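Local coordinates for protein H127A/Y244A mutant of alginate lyase AlyC3 in complex with dimannuronate (Psychromonas sp., PDB 7C8F) that cleaves the polysaccharide alginate by beta-elimination as a family PL7 lyase, here captured as a double mutant with dimannuronate bound, at residues 121-125 and 205-209; 124-130 and 233-239; 92-98 and 259-265. All coordinates share one frame. Where two conformers were deposited one is given. Residue numbers count along the deposited sequence, not the author numbering.

In the fold
Leaving the N-terminal part, the chain first lays down 92-98 in one sheet of a beta sandwich, then crosses to the other sheet for strand 119-129, which carries 121-125 and most of 124-130. It returns to the first sheet at 205-209, where contact 1 closes across the sandwich, and goes back to the second at 233-239, which pairs beside 124-130 in contact 2. Contacts 1 and 2 start from the same strand and share Q124 and V125. Near the C terminus, 259-265 pairs with 92-98, so contact 3 encloses both. Strand 203-210 adjoins 93-103, with backbone hydrogen bonds from V209 to Y95 and I207 to L97, while F238 packs between the sheets on residues of contacts 1 and 3.

Contact 1 (121-125 and 205-209); sequences TFLQV and FDITV. With BEM (beta-D-mannopyranuronic acid), chain D.
F122 turns the edge of its ring toward the face of F205 in an offset edge-to-face pair, with centroids 5.4 Å apart, planes at 66° and F122 CE2 3.7 Å from F205 CE1. The two strands, 121-125 and 205-209, run nearly parallel (7°) with axes 9.7 Å apart. At that separation no backbone hydrogen bond joins them, and the contact consists of side chains meeting between two stacked sheets. L123 lies nearest F205 (CA-CA 9.0 Å) and V125 nearest V209 (8.7 Å). The backbone is extended except at F122 (phi/psi -125/-11°), where F122 and L123 both face V145 in a classic beta bulge. The bulge brings two consecutive residues to the interior: F122 reaches in with chi1 p, while L123 (m, t) points straight across, its CD1 3.7 Å from F205 CB and its CB 4.0 Å from I207 CD1. F205 and I207 both have chi1 m. V125 (chi1 t) then meets I207 (CG2 to CG2, 4.2 Å) and V209 (CG2 to CG2, 4.0 Å). Q124 points the other way, to the glycan pocket, where its NE2 donates to O6B of the mannuronate at 3.1 Å. One strand thus supplies core on one side and sugar contact on the other, as in the beta-jelly-roll sandwich of PL7 lyases. Strand 121-125 lies between strand 143-148 and strands 235-240 and 242-245; F158 packs on both phenylalanine rings, and strand 93-103 adjoins 205-209, its V101, I103, L97 and A99 packing under F122 and L123.

Contact 2 (124-130 and 233-239); sequences QVANKGL and HLLSYFK. With BEM (beta-D-mannopyranuronic acid), chain D.
Strands 124-129 and 235-239 pair antiparallel, their axes at 142° and 4.4 Å apart at closest. Q124 and K239 form a hydrogen-bonded pair (Q124 N to K239 O 2.9 Å, K239 N to Q124 O 3.0 Å), as do A126 and Y237 (both N to O 2.9 Å); V125-F238 and N127-S236 are the non-hydrogen-bonded pairs. Beyond them K128 N reaches L235 O (2.8 Å) and L235 N reaches G129 O (2.9 Å). G129, at phi/psi 149/-153°, has a backbone suited to glycine. Q124, A126, Y237 and K239 share the face lining the substrate groove of the PL7 jelly roll. A126 falls where the Q(I/V)H motif of the family has its histidine, consistent with an engineered alanine; its CB lies over the Y237 ring (chi1 p), 3.7 Å from the centroid. Q124 NE2 donates to mannuronate O6B (3.1 Å), and a water bridges K239 NZ (2.6 Å) to the same O6B (2.6 Å); K239 also forms a salt bridge with E79. On the opposite face V125 CG2 meets F238 CE1 at 3.7 Å. L130 CD2 approaches the edge of H233 at CD2 (3.8 Å), and H233 stacks on H233 of the second subunit.

Contact 3 (92-98 and 259-265); sequences NKLYTLS and EYKALET
Strand 259-264 runs antiparallel to 93-98, at 169° and 4.8 Å between axes, with extended backbones throughout. E259 begins in a hydrogen-bonded pair with S98: E259 N to S98 O and S98 N to E259 O are both 2.9 Å. Y260 (chi1 t) follows opposite L97 in a non-hydrogen-bonded pair, its CB 4.4 Å from L97 CD1 and its OH 3.6 Å from Y95 CD2. K261 hydrogen-bonds T96 in both directions, N to O and O to N at 2.9 Å, while its side-chain end leads away. A262 faces Y95, with A262 CB 3.7 Å from Y95 CD2. L263 makes the next hydrogen-bonded pair with L94 (L263 N to L94 O 2.8 Å, L94 N to L263 O 3.1 Å). E264 sits opposite K93, but its carboxylate comes to Y95 (chi1 m), whose OH donates to E264 OE2 at 2.7 Å; K93 NZ stays 4.5 Å from E264 OE1, beyond a salt bridge. T265 ends the segment: its N hydrogen-bonds N92 O and N92 ND2 hydrogen-bonds T265 O, each at 2.9 Å, and a water joins K93 NZ (2.9 Å) to T265 O (2.8 Å). The face bearing Y95, L97 and Y260 packs on F238 of the other sheet, and Y95 also stacks on F86. On the opposite face T96 OG1 and S98 OG hydrogen-bond to T208 and D206 of the next strand. The ladder, setting the C-terminal strand beside strand 93-103, about 160 residues earlier, forms part of one sheet of the jelly-roll sandwich of PL7 lyases, whose other sheet binds the sugar.

Contact 1 (121-125 and 205-209)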
loop_
_atom_site.group_PDB
_atom_site.type_symbol
_atom_site.label_atom_id
_atom_site.label_comp_id
_atom_site.label_asym_id
_atom_site.label_seq_id
_atom_site.Cartn_x
_atom_site.Cartn_y
_atom_site.Cartn_z
ATOM N N THR B 121 11.944 8.029 -22.642
ATOM C CA THR B 121 11.914 8.372 -21.225
ATOM C C THR B 121 13.340 8.571 -20.762
ATOM O O THR B 121 14.178 7.698 -20.978
ATOM C CB THR B 121 11.277 7.238 -20.424
ATOM O OG1 THR B 121 9.931 7.055 -20.876
ATOM C CG2 THR B 121 11.297 7.537 -18.912
ATOM N N PHE B 122 13.625 9.719 -20.145
ATOM C CA PHE B 122 14.990 10.017 -19.725
ATOM C C PHE B 122 15.152 10.360 -18.247
ATOM O O PHE B 122 16.291 10.395 -17.767
ATOM C CB PHE B 122 15.641 11.081 -20.639
ATOM C CG PHE B 122 14.914 12.391 -20.668
ATOM C CD1 PHE B 122 13.886 12.617 -21.579
ATOM C CD2 PHE B 122 15.262 13.394 -19.788
ATOM C CE1 PHE B 122 13.200 13.832 -21.600
ATOM C CE2 PHE B 122 14.598 14.612 -19.803
ATOM C CZ PHE B 122 13.555 14.834 -20.716
ATOM N N LEU B 123 14.066 10.582 -17.509
ATOM C CA LEU B 123 14.115 10.670 -16.055
ATOM C C LEU B 123 12.915 9.924 -15.515
ATOM O O LEU B 123 11.836 9.976 -16.115
ATOM C CB LEU B 123 14.052 12.116 -15.555
ATOM C CG LEU B 123 15.127 13.058 -16.109
ATOM C CD1 LEU B 123 14.758 14.508 -15.861
ATOM C CD2 LEU B 123 16.487 12.751 -15.480
ATOM N N GLN B 124 13.078 9.245 -14.379
ATOM C CA GLN B 124 11.990 8.445 -13.841
ATOM C C GLN B 124 12.053 8.431 -12.319
ATOM O O GLN B 124 13.134 8.446 -11.727
ATOM C CB GLN B 124 12.051 7.022 -14.422
ATOM C CG GLN B 124 10.886 6.104 -14.095
ATOM C CD GLN B 124 10.767 4.950 -15.087
ATOM O OE1 GLN B 124 10.724 5.165 -16.300
ATOM N NE2 GLN B 124 10.711 3.728 -14.576
ATOM N N VAL B 125 10.879 8.386 -11.695
ATOM C CA VAL B 125 10.747 7.978 -10.302
ATOM C C VAL B 125 9.949 6.687 -10.339
ATOM O O VAL B 125 8.778 6.687 -10.746
ATOM C CB VAL B 125 10.034 9.026 -9.431
ATOM C CG1 VAL B 125 9.911 8.521 -7.982
ATOM C CG2 VAL B 125 10.743 10.379 -9.473
ATOM N N PHE B 205 16.114 20.103 -15.541
ATOM C CA PHE B 205 15.018 19.497 -14.797
ATOM C C PHE B 205 15.463 19.257 -13.363
ATOM O O PHE B 205 16.531 18.677 -13.135
ATOM C CB PHE B 205 14.617 18.149 -15.407
ATOM C CG PHE B 205 14.136 18.244 -16.824
ATOM C CD1 PHE B 205 15.043 18.176 -17.871
ATOM C CD2 PHE B 205 12.782 18.398 -17.113
ATOM C CE1 PHE B 205 14.630 18.265 -19.185
ATOM C CE2 PHE B 205 12.364 18.494 -18.434
ATOM C CZ PHE B 205 13.294 18.422 -19.468
ATOM N N ASP B 206 14.648 19.682 -12.401
ATOM C CA ASP B 206 14.897 19.401 -10.990
ATOM C C ASP B 206 13.660 18.728 -10.425
ATOM O O ASP B 206 12.570 19.313 -10.447
ATOM C CB ASP B 206 15.231 20.676 -10.208
ATOM C CG ASP B 206 16.443 21.399 -10.763
ATOM O OD1 ASP B 206 17.540 20.807 -10.751
ATOM O OD2 ASP B 206 16.300 22.561 -11.201
ATOM N N ILE B 207 13.824 17.498 -9.948
ATOM C CA ILE B 207 12.731 16.686 -9.431
ATOM C C ILE B 207 12.961 16.496 -7.944
ATOM O O ILE B 207 13.986 15.930 -7.540
ATOM C CB ILE B 207 12.665 15.319 -10.126
ATOM C CG1 ILE B 207 12.520 15.475 -11.641
ATOM C CG2 ILE B 207 11.532 14.479 -9.504
ATOM C CD1 ILE B 207 12.743 14.191 -12.404
ATOM N N THR B 208 12.013 16.939 -7.121
ATOM C CA THR B 208 12.099 16.737 -5.679
ATOM C C THR B 208 10.927 15.884 -5.215
ATOM O O THR B 208 9.766 16.217 -5.477
ATOM C CB THR B 208 12.109 18.061 -4.912
ATOM O OG1 THR B 208 13.206 18.853 -5.378
ATOM C CG2 THR B 208 12.286 17.807 -3.401
ATOM N N VAL B 209 11.231 14.803 -4.504
ATOM C CA VAL B 209 10.229 13.891 -3.974
ATOM C C VAL B 209 10.372 13.863 -2.460
ATOM O O VAL B 209 11.481 13.722 -1.939
ATOM C CB VAL B 209 10.419 12.479 -4.558
ATOM C CG1 VAL B 209 9.255 11.579 -4.163
ATOM C CG2 VAL B 209 10.570 12.539 -6.080
HETATM C C1 BEM D . 9.173 -2.229 -15.722
HETATM C C2 BEM D . 7.708 -2.413 -15.368
HETATM O O2 BEM D . 7.406 -1.711 -14.176
HETATM C C3 BEM D . 6.838 -1.949 -16.507
HETATM O O3 BEM D . 5.495 -1.985 -16.139
HETATM C C4 BEM D . 7.221 -0.552 -16.975
HETATM O O4 BEM D . 6.594 -0.327 -18.234
HETATM C C5 BEM D . 8.714 -0.456 -17.178
HETATM O O5 BEM D . 9.455 -0.907 -16.070
HETATM C C6 BEM D . 9.009 0.980 -17.356
HETATM O O6B BEM D . 9.405 1.618 -16.382
HETATM O O6A BEM D . 9.022 1.432 -18.488
HETATM O O1 BEM D . 10.005 -2.501 -14.610
#

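Contact 2 (124-130 and 233-239)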
loop_
_atom_site.group_PDB
_atom_site.type_symbol
_atom_site.label_atom_id
_atom_site.label_comp_id
_atom_site.label_asym_id
_atom_site.label_seq_id
_atom_site.Cartn_x
_atom_site.Cartn_y
_atom_site.Cartn_z
ATOM N N GLN B 124 13.078 9.245 -14.379
ATOM C CA GLN B 124 11.990 8.445 -13.841
ATOM C C GLN B 124 12.053 8.431 -12.319
ATOM O O GLN B 124 13.134 8.446 -11.727
ATOM C CB GLN B 124 12.051 7.022 -14.422
ATOM C CG GLN B 124 10.886 6.104 -14.095
ATOM C CD GLN B 124 10.767 4.950 -15.087
ATOM O OE1 GLN B 124 10.724 5.165 -16.300
ATOM N NE2 GLN B 124 10.711 3.728 -14.576
ATOM N N VAL B 125 10.879 8.386 -11.695
ATOM C CA VAL B 125 10.747 7.978 -10.302
ATOM C C VAL B 125 9.949 6.687 -10.339
ATOM O O VAL B 125 8.778 6.687 -10.746
ATOM C CB VAL B 125 10.034 9.026 -9.431
ATOM C CG1 VAL B 125 9.911 8.521 -7.982
ATOM C CG2 VAL B 125 10.743 10.379 -9.473
ATOM N N ALA B 126 10.581 5.584 -9.932
ATOM C CA ALA B 126 9.943 4.278 -9.867
ATOM C C ALA B 126 9.617 3.953 -8.418
ATOM O O ALA B 126 10.061 4.633 -7.494
ATOM C CB ALA B 126 10.903 3.212 -10.401
ATOM N N ASN B 127 8.814 2.913 -8.210
ATOM C CA ASN B 127 8.694 2.339 -6.876
ATOM C C ASN B 127 9.387 0.992 -6.839
ATOM O O ASN B 127 9.356 0.229 -7.813
ATOM C CB ASN B 127 7.238 2.212 -6.383
ATOM C CG ASN B 127 6.471 1.100 -7.073
ATOM O OD1 ASN B 127 6.326 -0.008 -6.538
ATOM N ND2 ASN B 127 5.965 1.392 -8.253
ATOM N N LYS B 128 10.031 0.727 -5.710
ATOM C CA LYS B 128 10.515 -0.614 -5.431
ATOM C C LYS B 128 9.363 -1.475 -4.932
ATOM O O LYS B 128 9.137 -2.580 -5.442
ATOM C CB LYS B 128 11.668 -0.541 -4.418
ATOM C CG LYS B 128 12.378 -1.868 -4.147
ATOM C CD LYS B 128 13.059 -2.399 -5.395
ATOM C CE LYS B 128 13.873 -3.640 -5.081
ATOM N NZ LYS B 128 14.617 -4.090 -6.285
ATOM N N GLY B 129 8.607 -0.969 -3.966
ATOM C CA GLY B 129 7.485 -1.674 -3.361
ATOM C C GLY B 129 7.345 -1.245 -1.911
ATOM O O GLY B 129 7.738 -0.140 -1.546
ATOM N N LEU B 130 6.792 -2.138 -1.086
ATOM C CA LEU B 130 6.621 -1.798 0.323
ATOM C C LEU B 130 7.933 -1.814 1.090
ATOM O O LEU B 130 8.004 -1.217 2.171
ATOM C CB LEU B 130 5.703 -2.811 0.997
ATOM C CG LEU B 130 4.246 -2.811 0.557
ATOM C CD1 LEU B 130 3.554 -3.987 1.216
ATOM C CD2 LEU B 130 3.531 -1.506 0.928
ATOM N N HIS B 233 2.966 4.638 0.891
ATOM C CA HIS B 233 3.496 3.344 1.323
ATOM C C HIS B 233 4.600 2.798 0.424
ATOM O O HIS B 233 5.222 1.788 0.786
ATOM C CB HIS B 233 2.368 2.306 1.361
ATOM C CG HIS B 233 1.610 2.204 0.069
ATOM N ND1 HIS B 233 1.013 3.295 -0.524
ATOM C CD2 HIS B 233 1.354 1.146 -0.740
ATOM C CE1 HIS B 233 0.407 2.914 -1.635
ATOM N NE2 HIS B 233 0.585 1.613 -1.784
ATOM N N LEU B 234 4.865 3.414 -0.728
ATOM C CA LEU B 234 5.767 2.834 -1.720
ATOM C C LEU B 234 7.146 3.484 -1.639
ATOM O O LEU B 234 7.295 4.680 -1.911
ATOM C CB LEU B 234 5.162 2.982 -3.118
ATOM C CG LEU B 234 3.861 2.193 -3.295
ATOM C CD1 LEU B 234 3.186 2.591 -4.605
ATOM C CD2 LEU B 234 4.157 0.692 -3.266
ATOM N N LEU B 235 8.155 2.696 -1.277
ATOM C CA LEU B 235 9.531 3.167 -1.381
ATOM C C LEU B 235 9.877 3.376 -2.847
ATOM O O LEU B 235 9.537 2.551 -3.703
ATOM C CB LEU B 235 10.483 2.135 -0.775
ATOM C CG LEU B 235 10.264 1.808 0.704
ATOM C CD1 LEU B 235 11.333 0.833 1.196
ATOM C CD2 LEU B 235 10.273 3.077 1.556
ATOM N N SER B 236 10.542 4.494 -3.142
ATOM C CA SER B 236 10.694 4.961 -4.509
ATOM C C SER B 236 12.158 5.274 -4.806
ATOM O O SER B 236 12.994 5.392 -3.900
ATOM C CB SER B 236 9.787 6.171 -4.746
ATOM O OG SER B 236 8.424 5.801 -4.506
ATOM N N TYR B 237 12.481 5.389 -6.095
ATOM C CA TYR B 237 13.873 5.605 -6.472
ATOM C C TYR B 237 13.956 6.312 -7.811
ATOM O O TYR B 237 13.015 6.289 -8.616
ATOM C CB TYR B 237 14.686 4.306 -6.509
ATOM C CG TYR B 237 14.208 3.233 -7.474
ATOM C CD1 TYR B 237 13.264 2.281 -7.089
ATOM C CD2 TYR B 237 14.741 3.147 -8.755
ATOM C CE1 TYR B 237 12.867 1.282 -7.968
ATOM C CE2 TYR B 237 14.365 2.150 -9.628
ATOM C CZ TYR B 237 13.419 1.220 -9.235
ATOM O OH TYR B 237 13.013 0.217 -10.101
ATOM N N PHE B 238 15.106 6.941 -8.045
ATOM C CA PHE B 238 15.370 7.693 -9.265
ATOM C C PHE B 238 16.113 6.858 -10.304
ATOM O O PHE B 238 16.993 6.055 -9.971
ATOM C CB PHE B 238 16.272 8.894 -8.973
ATOM C CG PHE B 238 15.613 10.006 -8.210
ATOM C CD1 PHE B 238 14.475 10.646 -8.707
ATOM C CD2 PHE B 238 16.178 10.476 -7.034
ATOM C CE1 PHE B 238 13.904 11.697 -8.008
ATOM C CE2 PHE B 238 15.618 11.533 -6.346
ATOM C CZ PHE B 238 14.475 12.145 -6.827
ATOM N N LYS B 239 15.798 7.109 -11.578
ATOM C CA LYS B 239 16.601 6.648 -12.700
ATOM C C LYS B 239 16.757 7.778 -13.701
ATOM O O LYS B 239 15.883 8.646 -13.829
ATOM C CB LYS B 239 15.974 5.457 -13.427
ATOM C CG LYS B 239 15.871 4.227 -12.542
ATOM C CD LYS B 239 15.601 2.951 -13.322
ATOM C CE LYS B 239 14.158 2.880 -13.786
ATOM N NZ LYS B 239 13.952 1.611 -14.551
HETATM C C1 BEM D . 9.173 -2.229 -15.722
HETATM C C2 BEM D . 7.708 -2.413 -15.368
HETATM O O2 BEM D . 7.406 -1.711 -14.176
HETATM C C3 BEM D . 6.838 -1.949 -16.507
HETATM O O3 BEM D . 5.495 -1.985 -16.139
HETATM C C4 BEM D . 7.221 -0.552 -16.975
HETATM O O4 BEM D . 6.594 -0.327 -18.234
HETATM C C5 BEM D . 8.714 -0.456 -17.178
HETATM O O5 BEM D . 9.455 -0.907 -16.070
HETATM C C6 BEM D . 9.009 0.980 -17.356
HETATM O O6B BEM D . 9.405 1.618 -16.382
HETATM O O6A BEM D . 9.022 1.432 -18.488
HETATM O O1 BEM D . 10.005 -2.501 -14.610
HETATM O O HOH W 1 11.789 0.718 -15.655
HETATM O O HOH W 2 11.127 -1.430 -9.285
HETATM O O HOH W 3 5.919 0.426 3.099
#

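Contact 3 (92-98 and 259-265)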
loop_
_atom_site.group_PDB
_atom_site.type_symbol
_atom_site.label_atom_id
_atom_site.label_comp_id
_atom_site.label_asym_id
_atom_site.label_seq_id
_atom_site.Cartn_x
_atom_site.Cartn_y
_atom_site.Cartn_z
ATOM N N ASN B 92 10.557 15.615 6.714
ATOM C CA ASN B 92 11.964 15.879 6.968
ATOM C C ASN B 92 12.895 15.076 6.075
ATOM O O ASN B 92 14.085 14.967 6.382
ATOM C CB ASN B 92 12.281 15.604 8.440
ATOM C CG ASN B 92 11.982 14.171 8.848
ATOM O OD1 ASN B 92 10.984 13.576 8.435
ATOM N ND2 ASN B 92 12.848 13.611 9.671
ATOM N N LYS B 93 12.390 14.498 4.989
ATOM C CA LYS B 93 13.224 13.724 4.075
ATOM C C LYS B 93 12.836 14.082 2.647
ATOM O O LYS B 93 11.741 13.734 2.193
ATOM C CB LYS B 93 13.089 12.223 4.324
ATOM C CG LYS B 93 13.411 11.818 5.763
ATOM C CD LYS B 93 13.578 10.304 5.893
ATOM C CE LYS B 93 13.684 9.870 7.353
ATOM N NZ LYS B 93 15.084 9.950 7.822
ATOM N N LEU B 94 13.725 14.784 1.952
ATOM C CA LEU B 94 13.475 15.272 0.604
ATOM C C LEU B 94 14.613 14.792 -0.285
ATOM O O LEU B 94 15.783 14.885 0.100
ATOM C CB LEU B 94 13.416 16.806 0.569
ATOM C CG LEU B 94 12.425 17.484 1.513
ATOM C CD1 LEU B 94 12.491 18.999 1.371
ATOM C CD2 LEU B 94 11.022 16.986 1.248
ATOM N N TYR B 95 14.274 14.278 -1.462
ATOM C CA TYR B 95 15.229 13.651 -2.365
ATOM C C TYR B 95 15.145 14.336 -3.716
ATOM O O TYR B 95 14.046 14.469 -4.270
ATOM C CB TYR B 95 14.938 12.149 -2.487
ATOM C CG TYR B 95 14.992 11.504 -1.122
ATOM C CD1 TYR B 95 13.867 11.431 -0.322
ATOM C CD2 TYR B 95 16.197 11.037 -0.604
ATOM C CE1 TYR B 95 13.921 10.887 0.946
ATOM C CE2 TYR B 95 16.261 10.490 0.665
ATOM C CZ TYR B 95 15.115 10.422 1.434
ATOM O OH TYR B 95 15.147 9.866 2.702
ATOM N N THR B 96 16.285 14.794 -4.233
ATOM C CA THR B 96 16.300 15.631 -5.427
ATOM C C THR B 96 17.215 15.052 -6.493
ATOM O O THR B 96 18.362 14.697 -6.218
ATOM C CB THR B 96 16.720 17.074 -5.115
ATOM O OG1 THR B 96 15.799 17.645 -4.177
ATOM C CG2 THR B 96 16.706 17.911 -6.396
ATOM N N LEU B 97 16.702 14.967 -7.712
ATOM C CA LEU B 97 17.473 14.597 -8.883
ATOM C C LEU B 97 17.494 15.826 -9.778
ATOM O O LEU B 97 16.437 16.366 -10.123
ATOM C CB LEU B 97 16.816 13.426 -9.612
ATOM C CG LEU B 97 17.632 12.822 -10.747
ATOM C CD1 LEU B 97 18.805 12.009 -10.154
ATOM C CD2 LEU B 97 16.733 11.967 -11.658
ATOM N N SER B 98 18.679 16.264 -10.121
ATOM C CA SER B 98 18.858 17.427 -10.961
ATOM C C SER B 98 19.607 17.074 -12.208
ATOM O O SER B 98 20.640 16.504 -12.139
ATOM C CB SER B 98 19.637 18.507 -10.224
ATOM O OG SER B 98 19.038 18.866 -9.037
ATOM N N GLU B 259 22.883 15.123 -11.034
ATOM C CA GLU B 259 23.164 15.183 -9.612
ATOM C C GLU B 259 22.024 14.557 -8.828
ATOM O O GLU B 259 20.863 14.592 -9.248
ATOM C CB GLU B 259 23.332 16.625 -9.141
ATOM C CG GLU B 259 24.534 17.322 -9.785
ATOM C CD GLU B 259 24.610 18.794 -9.443
ATOM O OE1 GLU B 259 23.761 19.278 -8.667
ATOM O OE2 GLU B 259 25.524 19.468 -9.957
ATOM N N TYR B 260 22.377 14.036 -7.660
ATOM C CA TYR B 260 21.449 13.463 -6.686
ATOM C C TYR B 260 21.784 13.980 -5.303
ATOM O O TYR B 260 22.896 14.000 -4.931
ATOM C CB TYR B 260 21.494 11.935 -6.646
ATOM C CG TYR B 260 20.814 11.304 -5.440
ATOM C CD1 TYR B 260 19.459 11.321 -5.303
ATOM C CD2 TYR B 260 21.545 10.654 -4.481
ATOM C CE1 TYR B 260 18.856 10.758 -4.213
ATOM C CE2 TYR B 260 20.941 10.097 -3.391
ATOM C CZ TYR B 260 19.605 10.137 -3.285
ATOM O OH TYR B 260 19.019 9.576 -2.229
ATOM N N LYS B 261 20.778 14.392 -4.569
ATOM C CA LYS B 261 20.956 14.888 -3.238
ATOM C C LYS B 261 19.841 14.465 -2.303
ATOM O O LYS B 261 18.725 14.574 -2.630
ATOM C CB LYS B 261 20.994 16.398 -3.263
ATOM C CG LYS B 261 21.440 16.986 -1.974
ATOM C CD LYS B 261 21.967 18.390 -2.209
ATOM C CE LYS B 261 23.420 18.371 -2.644
ATOM N NZ LYS B 261 23.649 18.780 -4.064
ATOM N N ALA B 262 20.200 13.981 -1.143
ATOM C CA ALA B 262 19.245 13.630 -0.122
ATOM C C ALA B 262 19.325 14.664 0.989
ATOM O O ALA B 262 20.371 14.934 1.452
ATOM C CB ALA B 262 19.569 12.275 0.437
ATOM N N LEU B 263 18.209 15.236 1.355
ATOM C CA LEU B 263 18.161 16.186 2.443
ATOM C C LEU B 263 17.322 15.615 3.564
ATOM O O LEU B 263 16.161 15.721 3.562
ATOM C CB LEU B 263 17.571 17.497 1.994
ATOM C CG LEU B 263 18.286 18.138 0.844
ATOM C CD1 LEU B 263 17.665 19.465 0.494
ATOM C CD2 LEU B 263 19.753 18.327 1.081
ATOM N N GLU B 264 17.980 15.005 4.508
ATOM C CA GLU B 264 17.342 14.377 5.642
ATOM C C GLU B 264 17.655 15.145 6.905
ATOM O O GLU B 264 18.764 15.190 7.302
ATOM C CB GLU B 264 17.764 12.924 5.766
ATOM C CG GLU B 264 17.442 12.082 4.541
ATOM C CD GLU B 264 17.971 10.677 4.617
ATOM O OE1 GLU B 264 18.832 10.439 5.460
ATOM O OE2 GLU B 264 17.533 9.835 3.878
ATOM N N THR B 265 16.647 15.764 7.481
ATOM C CA THR B 265 16.790 16.604 8.655
ATOM C C THR B 265 16.023 16.050 9.837
ATOM O O THR B 265 15.346 15.091 9.694
ATOM C CB THR B 265 16.320 18.005 8.328
ATOM O OG1 THR B 265 14.979 17.971 7.841
ATOM C CG2 THR B 265 17.210 18.591 7.274
HETATM O O HOH W 4 16.070 12.498 8.800
#